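Local coordinates for protein trichomaglin (Trichosanthes lepiniana, PDB 1SGL) that probably cleaves RNA as an S-like ribonuclease of the ribonuclease T2 family, at residues Cys108-Pro111 / Val112-Glu116; Tyr149-Lys152 / Asp153-Ala157; Ser197-Arg200 / Tyr201-Leu204. One frame throughout, in Å; residues are numbered along the deposited sequence.

Contact 1. Residues Cys108-Pro111 / Val112-Glu116; sequences CASP and VIKGE
The carbonyl of A109 receives I113 N from above one face. I113 N lies 3.1 Å from A109 O and 50° out of the carbonyl plane, and the bond is fairly straight. V112 N reaches the same oxygen over 3.0 Å, but its angle is poor and that bond is weak. The second flat group is the cis peptide before P111. With S110 and P111 at the two corners, it makes a type VIa turn, defined by a cis proline at its third position. The ring of P111 meets K114 at its rim, where P111 CB touches K114 CE at 3.6 Å. K114 CG stands beside its own N (chi1 -61°), and the extended chain beyond it passes P111 O, with CE 3.4 Å from that oxygen. S110 CA adds a CH...O contact to I113 O. A109 CB packs on I113 CB at 3.9 Å. These two side chains turn to strands 7-14 and 40-47, where F8 and L45 lie. C108 is tied to C58 by a disulfide. G115 takes the N-cap position before helix 116-129. The chemistry implies a turn gripped mainly by one backbone oxygen, with A109 and I113 buried and P111 and K114 exposed.

Contact 2. Residues Tyr149-Lys152 / Asp153-Ala157; sequences YDLK and DIVVA
A strand runs straight into a helix here, and the contact is the first turn of helix 151-162 with D150 at the N-cap. Y149, just before the cap, packs its CB on I154 CD1 at 4.2 Å, which makes a hydrophobic staple. The second tie is polar. One water accepts from D150 N and donates to D153 OD2 at 2.9 Å. It stands in for one of the two bonds of a capping box, that from the D153 carboxylate to D150 N. D153 CG lies beside its own backbone N (chi1 -82°), which turns the carboxylate back toward the helix start. The helix N-terminus would probably favour its negative charge, although D150 is near. Backbone bonds then take over. D153 N reaches D150 O from above the carbonyl plane, while V155 N meets L151 O in the carbonyl plane at 3.1 Å. V156 N bonds to K152 O at 3.0 Å. The side chains of K152 and V156 cross obliquely, K152 CG on V156 CG2 at 4.1 Å. Outside this turn, Y149 OH bonds to V142 O. I154 faces L136 of helix 132-139, and strand 148-150 pairs with strand 201-203.

Contact 3. Residues Ser197-Arg200 / Tyr201-Leu204; sequences SCPR and YVSL
V202 and C198 form the close-packed side of this contact. V202 CG1 lies 3.9 Å from C198 CB, and it also approaches P199 O. With chi1 at -60°, V202 CG1 sits beside its own backbone N, and this turns the methyl back toward the residues before the strand. V202 is buried. P199 stands at the border of the two sides. Its CD faces the packed methyl, 4.1 Å from V202 CG1, while the proline itself is exposed. P199 CG comes within 3.2 Å of Y201 O. No hydrogen bond joins the two segments. Apolar and CH-pi packing carry most of the contact.

The chain here leaves a loop and enters strand 201-203. This strand pairs antiparallel with strand 148-150 in a small two-stranded sheet. C198 is bonded to C170 through a disulfide, which ties the loop to strand 167-170. L168 of that strand and L151 of helix 151-162 cover C198.

The other side is exposed. R200 and Y201 lie side by side there and point the same way. R200 CG makes an off-centre CH-pi contact, 4.2 Å from the centroid of the Y201 ring and 30° off its normal. R200 CD comes nearer, 3.5 Å from Y201 CE1. R200 O lies over the same face of the ring. The arginine chain bends at chi3 (-36°), about the CG-CD bond whose two carbons both touch the ring, and NE turns off from there. The guanidinium plane stands nearly upright to the ring plane, so the two do not stack, and the ring is met mainly by the arginine's carbons. D150 of strand 148-150 also touches Y201. In the crystal, P199, R200 and Y201 touch a neighbouring molecule.

Contacts 2 and 3 are neighbours, with centres 9 Å apart. Strands 148-150 and 201-203 are joined by a probable hydrogen bond, Y149 N to V202 O at 2.6 Å. Just beyond the strand ends, L151 N meets R200 O at 2.8 Å, probably in a second one. I154 CD1 packs on V202 CG2 at 3.7 Å. Contact 1 lies on the opposite side of the chain's centre. Its centre is 34 Å from that of contact 2 and 35 Å from that of contact 3, and it touches neither. C108 directly follows the segment that, in ribonuclease T2 relatives, carries an active-site histidine. Contact 1 therefore probably follows the active-site region closely along the chain.

Contact 1. Residues Cys108-Pro111 / Val112-Glu116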
loop_
_atom_site.group_PDB
_atom_site.type_symbol
_atom_site.label_atom_id
_atom_site.label_comp_id
_atom_site.label_asym_id
_atom_site.label_seq_id
_atom_site.Cartn_x
_atom_site.Cartn_y
_atom_site.Cartn_z
ATOM N N CYS A 108 0.150 -12.561 -11.671
ATOM C CA CYS A 108 -1.027 -12.323 -12.495
ATOM C C CYS A 108 -0.934 -11.019 -13.294
ATOM O O CYS A 108 -1.872 -10.656 -14.010
ATOM C CB CYS A 108 -2.279 -12.289 -11.614
ATOM S SG CYS A 108 -2.626 -13.842 -10.718
ATOM N N ALA A 109 0.191 -10.319 -13.166
ATOM C CA ALA A 109 0.389 -9.055 -13.872
ATOM C C ALA A 109 1.178 -9.238 -15.163
ATOM O O ALA A 109 1.380 -8.285 -15.922
ATOM C CB ALA A 109 1.099 -8.050 -12.965
ATOM N N SER A 110 1.638 -10.459 -15.409
ATOM C CA SER A 110 2.384 -10.743 -16.628
ATOM C C SER A 110 1.402 -10.627 -17.788
ATOM O O SER A 110 0.223 -10.952 -17.637
ATOM C CB SER A 110 2.961 -12.158 -16.581
ATOM O OG SER A 110 3.633 -12.463 -17.790
ATOM N N PRO A 111 1.871 -10.185 -18.968
ATOM C CA PRO A 111 3.232 -9.783 -19.336
ATOM C C PRO A 111 3.551 -8.294 -19.162
ATOM O O PRO A 111 4.606 -7.834 -19.595
ATOM C CB PRO A 111 3.306 -10.195 -20.792
ATOM C CG PRO A 111 1.947 -9.769 -21.271
ATOM C CD PRO A 111 1.028 -10.293 -20.173
ATOM N N VAL A 112 2.647 -7.533 -18.556
ATOM C CA VAL A 112 2.908 -6.109 -18.356
ATOM C C VAL A 112 4.086 -5.999 -17.395
ATOM O O VAL A 112 4.954 -5.146 -17.550
ATOM C CB VAL A 112 1.683 -5.381 -17.755
ATOM C CG1 VAL A 112 1.934 -3.888 -17.742
ATOM C CG2 VAL A 112 0.431 -5.709 -18.560
ATOM N N ILE A 113 4.092 -6.870 -16.394
ATOM C CA ILE A 113 5.166 -6.931 -15.411
ATOM C C ILE A 113 5.708 -8.352 -15.500
ATOM O O ILE A 113 4.968 -9.312 -15.301
ATOM C CB ILE A 113 4.654 -6.685 -13.971
ATOM C CG1 ILE A 113 4.149 -5.245 -13.837
ATOM C CG2 ILE A 113 5.770 -6.969 -12.966
ATOM C CD1 ILE A 113 3.640 -4.895 -12.458
ATOM N N LYS A 114 6.990 -8.489 -15.812
ATOM C CA LYS A 114 7.585 -9.816 -15.937
ATOM C C LYS A 114 8.656 -10.104 -14.897
ATOM O O LYS A 114 9.759 -9.573 -14.970
ATOM C CB LYS A 114 8.193 -9.994 -17.331
ATOM C CG LYS A 114 7.194 -9.892 -18.476
ATOM C CD LYS A 114 7.878 -10.121 -19.817
ATOM C CE LYS A 114 6.908 -9.960 -20.977
ATOM N NZ LYS A 114 7.557 -10.282 -22.283
ATOM N N GLY A 115 8.324 -10.944 -13.927
ATOM C CA GLY A 115 9.296 -11.304 -12.914
ATOM C C GLY A 115 9.376 -10.441 -11.672
ATOM O O GLY A 115 8.953 -9.280 -11.660
ATOM N N GLU A 116 9.945 -11.033 -10.625
ATOM C CA GLU A 116 10.123 -10.384 -9.332
ATOM C C GLU A 116 10.751 -9.009 -9.395
ATOM O O GLU A 116 10.174 -8.032 -8.934
ATOM C CB GLU A 116 10.990 -11.248 -8.425
ATOM C CG GLU A 116 10.262 -12.366 -7.761
ATOM C CD GLU A 116 11.157 -13.124 -6.812
ATOM O OE1 GLU A 116 11.734 -12.487 -5.907
ATOM O OE2 GLU A 116 11.281 -14.352 -6.974
#

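Contact 2. Residues Tyr149-Lys152 / Asp153-Ala157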
loop_
_atom_site.group_PDB
_atom_site.type_symbol
_atom_site.label_atom_id
_atom_site.label_comp_id
_atom_site.label_asym_id
_atom_site.label_seq_id
_atom_site.Cartn_x
_atom_site.Cartn_y
_atom_site.Cartn_z
ATOM N N TYR A 149 -9.390 15.521 10.357
ATOM C CA TYR A 149 -9.308 16.256 9.103
ATOM C C TYR A 149 -10.533 16.079 8.233
ATOM O O TYR A 149 -11.186 15.035 8.248
ATOM C CB TYR A 149 -8.094 15.811 8.287
ATOM C CG TYR A 149 -6.766 16.103 8.927
ATOM C CD1 TYR A 149 -6.108 15.136 9.681
ATOM C CD2 TYR A 149 -6.170 17.354 8.791
ATOM C CE1 TYR A 149 -4.891 15.410 10.283
ATOM C CE2 TYR A 149 -4.955 17.636 9.391
ATOM C CZ TYR A 149 -4.319 16.661 10.133
ATOM O OH TYR A 149 -3.101 16.932 10.709
ATOM N N ASP A 150 -10.829 17.107 7.452
ATOM C CA ASP A 150 -11.958 17.059 6.539
ATOM C C ASP A 150 -11.534 16.068 5.450
ATOM O O ASP A 150 -10.453 16.193 4.874
ATOM C CB ASP A 150 -12.203 18.449 5.940
ATOM C CG ASP A 150 -13.675 18.729 5.698
ATOM O OD1 ASP A 150 -14.279 18.095 4.809
ATOM O OD2 ASP A 150 -14.234 19.586 6.411
ATOM N N LEU A 151 -12.366 15.068 5.195
ATOM C CA LEU A 151 -12.041 14.072 4.187
ATOM C C LEU A 151 -11.621 14.756 2.886
ATOM O O LEU A 151 -10.604 14.402 2.279
ATOM C CB LEU A 151 -13.249 13.170 3.929
ATOM C CG LEU A 151 -13.033 12.089 2.868
ATOM C CD1 LEU A 151 -11.895 11.179 3.301
ATOM C CD2 LEU A 151 -14.320 11.297 2.665
ATOM N N LYS A 152 -12.413 15.748 2.484
ATOM C CA LYS A 152 -12.186 16.510 1.264
ATOM C C LYS A 152 -10.787 17.117 1.144
ATOM O O LYS A 152 -10.230 17.174 0.053
ATOM C CB LYS A 152 -13.240 17.619 1.154
ATOM C CG LYS A 152 -13.133 18.461 -0.098
ATOM C CD LYS A 152 -13.980 17.931 -1.255
ATOM C CE LYS A 152 -13.555 16.546 -1.719
ATOM N NZ LYS A 152 -14.005 15.494 -0.771
ATOM N N ASP A 153 -10.221 17.580 2.255
ATOM C CA ASP A 153 -8.887 18.168 2.225
ATOM C C ASP A 153 -7.855 17.143 1.774
ATOM O O ASP A 153 -6.932 17.465 1.023
ATOM C CB ASP A 153 -8.486 18.696 3.607
ATOM C CG ASP A 153 -9.061 20.066 3.903
ATOM O OD1 ASP A 153 -9.858 20.575 3.093
ATOM O OD2 ASP A 153 -8.712 20.643 4.951
ATOM N N ILE A 154 -8.011 15.910 2.249
ATOM C CA ILE A 154 -7.086 14.842 1.903
ATOM C C ILE A 154 -7.244 14.435 0.438
ATOM O O ILE A 154 -6.256 14.304 -0.281
ATOM C CB ILE A 154 -7.295 13.626 2.825
ATOM C CG1 ILE A 154 -7.067 14.057 4.277
ATOM C CG2 ILE A 154 -6.349 12.492 2.434
ATOM C CD1 ILE A 154 -7.253 12.957 5.297
ATOM N N VAL A 155 -8.483 14.261 -0.012
ATOM C CA VAL A 155 -8.714 13.876 -1.396
ATOM C C VAL A 155 -8.163 14.924 -2.359
ATOM O O VAL A 155 -7.487 14.595 -3.333
ATOM C CB VAL A 155 -10.212 13.674 -1.674
ATOM C CG1 VAL A 155 -10.435 13.336 -3.142
ATOM C CG2 VAL A 155 -10.750 12.563 -0.800
ATOM N N VAL A 156 -8.434 16.191 -2.075
ATOM C CA VAL A 156 -7.964 17.269 -2.935
ATOM C C VAL A 156 -6.442 17.332 -3.000
ATOM O O VAL A 156 -5.863 17.631 -4.048
ATOM C CB VAL A 156 -8.519 18.637 -2.465
ATOM C CG1 VAL A 156 -7.848 19.774 -3.238
ATOM C CG2 VAL A 156 -10.021 18.682 -2.699
ATOM N N ALA A 157 -5.796 17.050 -1.877
ATOM C CA ALA A 157 -4.348 17.076 -1.827
ATOM C C ALA A 157 -3.762 16.004 -2.756
ATOM O O ALA A 157 -2.857 16.280 -3.550
ATOM C CB ALA A 157 -3.877 16.858 -0.394
HETATM O O HOH W 1 -9.084 19.693 7.675
#

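Contact 3. Residues Ser197-Arg200 / Tyr201-Leu204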
loop_
_atom_site.group_PDB
_atom_site.type_symbol
_atom_site.label_atom_id
_atom_site.label_comp_id
_atom_site.label_asym_id
_atom_site.label_seq_id
_atom_site.Cartn_x
_atom_site.Cartn_y
_atom_site.Cartn_z
ATOM N N SER A 197 -16.813 4.902 2.331
ATOM C CA SER A 197 -16.233 4.245 3.495
ATOM C C SER A 197 -15.966 5.205 4.635
ATOM O O SER A 197 -16.377 4.976 5.770
ATOM C CB SER A 197 -14.920 3.549 3.118
ATOM O OG SER A 197 -14.231 3.102 4.279
ATOM N N CYS A 198 -15.269 6.285 4.322
ATOM C CA CYS A 198 -14.908 7.265 5.323
ATOM C C CYS A 198 -15.972 8.316 5.590
ATOM O O CYS A 198 -16.676 8.743 4.682
ATOM C CB CYS A 198 -13.625 7.966 4.902
ATOM S SG CYS A 198 -12.159 6.898 4.813
ATOM N N PRO A 199 -16.102 8.742 6.857
ATOM C CA PRO A 199 -17.083 9.763 7.228
ATOM C C PRO A 199 -16.498 11.112 6.801
ATOM O O PRO A 199 -15.388 11.151 6.265
ATOM C CB PRO A 199 -17.175 9.612 8.738
ATOM C CG PRO A 199 -15.769 9.224 9.110
ATOM C CD PRO A 199 -15.419 8.204 8.049
ATOM N N ARG A 200 -17.222 12.202 7.047
ATOM C CA ARG A 200 -16.764 13.537 6.654
ATOM C C ARG A 200 -15.477 13.965 7.353
ATOM O O ARG A 200 -14.666 14.682 6.777
ATOM C CB ARG A 200 -17.852 14.590 6.915
ATOM C CG ARG A 200 -17.520 15.960 6.310
ATOM C CD ARG A 200 -18.567 17.018 6.652
ATOM N NE ARG A 200 -19.895 16.430 6.689
ATOM C CZ ARG A 200 -20.462 15.792 5.670
ATOM N NH1 ARG A 200 -19.817 15.669 4.514
ATOM N NH2 ARG A 200 -21.661 15.243 5.823
ATOM N N TYR A 201 -15.298 13.551 8.599
ATOM C CA TYR A 201 -14.080 13.901 9.316
ATOM C C TYR A 201 -13.330 12.620 9.645
ATOM O O TYR A 201 -13.925 11.637 10.077
ATOM C CB TYR A 201 -14.409 14.691 10.583
ATOM C CG TYR A 201 -15.104 15.998 10.276
ATOM C CD1 TYR A 201 -16.487 16.061 10.149
ATOM C CD2 TYR A 201 -14.371 17.161 10.053
ATOM C CE1 TYR A 201 -17.126 17.247 9.805
ATOM C CE2 TYR A 201 -15.000 18.349 9.708
ATOM C CZ TYR A 201 -16.377 18.381 9.585
ATOM O OH TYR A 201 -17.006 19.548 9.229
ATOM N N VAL A 202 -12.023 12.627 9.415
ATOM C CA VAL A 202 -11.222 11.444 9.663
ATOM C C VAL A 202 -9.986 11.745 10.483
ATOM O O VAL A 202 -9.606 12.902 10.673
ATOM C CB VAL A 202 -10.792 10.775 8.333
ATOM C CG1 VAL A 202 -12.021 10.360 7.539
ATOM C CG2 VAL A 202 -9.919 11.728 7.520
ATOM N N SER A 203 -9.358 10.694 10.984
ATOM C CA SER A 203 -8.167 10.881 11.780
ATOM C C SER A 203 -7.004 10.086 11.218
ATOM O O SER A 203 -7.181 9.003 10.663
ATOM C CB SER A 203 -8.437 10.490 13.236
ATOM O OG SER A 203 -8.801 9.133 13.343
ATOM N N LEU A 204 -5.817 10.669 11.348
ATOM C CA LEU A 204 -4.567 10.082 10.894
ATOM C C LEU A 204 -3.721 9.972 12.154
ATOM O O LEU A 204 -2.854 10.804 12.406
ATOM C CB LEU A 204 -3.884 11.008 9.880
ATOM C CG LEU A 204 -4.562 11.157 8.510
ATOM C CD1 LEU A 204 -3.978 12.347 7.756
ATOM C CD2 LEU A 204 -4.369 9.886 7.710
#